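Local coordinates for N utilization substance protein B homolog (Thermotoga maritima, PDB 1TZV) that probably binds the boxA antiterminator sequence of ribosomal RNA operons and takes part in transcription antitermination, at residues I34-E37 / T38-K41. Sequence-based numbering, arbitrary orientation.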
loop_
_atom_site.group_PDB
_atom_site.type_symbol
_atom_site.label_atom_id
_atom_site.label_comp_id
_atom_site.label_asym_id
_atom_site.label_seq_id
_atom_site.Cartn_x
_atom_site.Cartn_y
_atom_site.Cartn_z
ATOM N N ILE A 34 4.792 -15.780 -0.779
ATOM C CA ILE A 34 4.285 -15.200 -2.023
ATOM C C ILE A 34 5.395 -15.026 -3.053
ATOM O O ILE A 34 5.212 -15.325 -4.240
ATOM C CB ILE A 34 3.616 -13.828 -1.723
ATOM C CG1 ILE A 34 2.332 -14.069 -0.923
ATOM C CG2 ILE A 34 3.310 -13.071 -3.007
ATOM C CD1 ILE A 34 1.854 -12.849 -0.169
ATOM N N LEU A 35 6.548 -14.543 -2.598
ATOM C CA LEU A 35 7.684 -14.344 -3.489
ATOM C C LEU A 35 8.233 -15.707 -3.902
ATOM O O LEU A 35 8.392 -16.609 -3.079
ATOM C CB LEU A 35 8.788 -13.523 -2.803
ATOM C CG LEU A 35 8.403 -12.089 -2.408
ATOM C CD1 LEU A 35 9.543 -11.454 -1.631
ATOM C CD2 LEU A 35 8.069 -11.260 -3.648
ATOM N N ASP A 36 8.482 -15.858 -5.191
ATOM C CA ASP A 36 9.034 -17.100 -5.708
ATOM C C ASP A 36 9.864 -16.793 -6.937
ATOM O O ASP A 36 10.205 -15.633 -7.197
ATOM C CB ASP A 36 7.922 -18.110 -6.035
ATOM C CG ASP A 36 6.911 -17.580 -7.024
ATOM O OD1 ASP A 36 7.250 -16.661 -7.785
ATOM O OD2 ASP A 36 5.776 -18.098 -7.051
ATOM N N GLU A 37 10.189 -17.837 -7.693
ATOM C CA GLU A 37 11.000 -17.705 -8.892
ATOM C C GLU A 37 10.434 -16.759 -9.946
ATOM O O GLU A 37 11.179 -16.267 -10.794
ATOM C CB GLU A 37 11.237 -19.088 -9.518
ATOM C CG GLU A 37 9.978 -19.938 -9.635
ATOM C CD GLU A 37 9.492 -20.465 -8.290
ATOM O OE1 GLU A 37 8.329 -20.925 -8.214
ATOM O OE2 GLU A 37 10.273 -20.434 -7.312
ATOM N N THR A 38 9.130 -16.495 -9.903
ATOM C CA THR A 38 8.535 -15.595 -10.892
ATOM C C THR A 38 8.838 -14.118 -10.630
ATOM O O THR A 38 8.547 -13.258 -11.468
ATOM C CB THR A 38 7.002 -15.789 -11.012
ATOM O OG1 THR A 38 6.347 -15.329 -9.826
ATOM C CG2 THR A 38 6.673 -17.258 -11.235
ATOM N N TYR A 39 9.436 -13.822 -9.475
ATOM C CA TYR A 39 9.798 -12.448 -9.138
ATOM C C TYR A 39 11.305 -12.298 -9.264
ATOM O O TYR A 39 12.048 -13.137 -8.752
ATOM C CB TYR A 39 9.382 -12.106 -7.702
ATOM C CG TYR A 39 7.889 -12.076 -7.477
ATOM C CD1 TYR A 39 7.170 -13.253 -7.310
ATOM C CD2 TYR A 39 7.199 -10.861 -7.450
ATOM C CE1 TYR A 39 5.797 -13.230 -7.119
ATOM C CE2 TYR A 39 5.827 -10.828 -7.263
ATOM C CZ TYR A 39 5.138 -12.010 -7.098
ATOM O OH TYR A 39 3.782 -11.985 -6.899
ATOM N N ASP A 40 11.766 -11.250 -9.941
ATOM C CA ASP A 40 13.207 -11.074 -10.091
ATOM C C ASP A 40 13.860 -10.495 -8.837
ATOM O O ASP A 40 13.174 -10.075 -7.892
ATOM C CB ASP A 40 13.564 -10.255 -11.358
ATOM C CG ASP A 40 13.049 -8.818 -11.336
ATOM O OD1 ASP A 40 12.678 -8.306 -10.258
ATOM O OD2 ASP A 40 13.040 -8.169 -12.419
ATOM N N LYS A 41 15.188 -10.508 -8.806
ATOM C CA LYS A 41 15.934 -10.023 -7.649
ATOM C C LYS A 41 15.485 -8.645 -7.151
ATOM O O LYS A 41 15.301 -8.443 -5.943
ATOM C CB LYS A 41 17.439 -10.019 -7.986
ATOM C CG LYS A 41 18.333 -9.412 -6.916
ATOM C CD LYS A 41 19.790 -9.387 -7.371
ATOM C CE LYS A 41 20.683 -8.694 -6.347
ATOM N NZ LYS A 41 20.776 -9.459 -5.071
HETATM O O HOH W 1 3.809 -16.699 -8.320
#
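One face of the Tyr-39 ring carries the methyl CD2 of Leu-35, 4.0 Å from the ring centroid and 17° off the ring normal, which meets the criteria for a CH-pi contact; the methyl is displaced toward the CG-CD2 bond of the ring. At the edge, near the ring plane, Asp-36 OD1 stands 3.4 Å from Tyr-39 CD1, and the backbone oxygen Asp-36 O also lies at the edge, in plane. Tyr-39 CG lies anti to its own carbonyl carbon (chi1 -66°), which turns the ring back toward Leu-35. Arg-7 adds a cation-pi contact and Lys-14 a hydrogen bond to the phenol oxygen, tying the ring to helix 5-19. The backbone from Asp-36 to Tyr-39 forms a type I beta turn in the loop between helices 27-34 and 41-56, closed by Tyr-39 N to Asp-36 O at 3.0 Å. The bond from Thr-38 N to Asp-36 OD1 at 2.8 Å, arriving from above the carboxylate plane, makes an Asx turn; the Thr-38 hydroxyl donates to the same oxygen, OG1 to OD1 at 2.6 Å, which OD1 receives on its syn lone pair. With chi1 at 57°, CG of Asp-36 sits between the backbone N and the carbonyl carbon, which brings OD1 round to both donors of Thr-38. A water donates to Asp-36 OD2 (2.7 Å) and, at a longer 3.3 Å, to Thr-38 OG1, which is also hydrogen-bonded to Arg-7 NH1. Beyond the turn, Asp-40 N-caps helix 41-56 through OD1 to Ala-43 N.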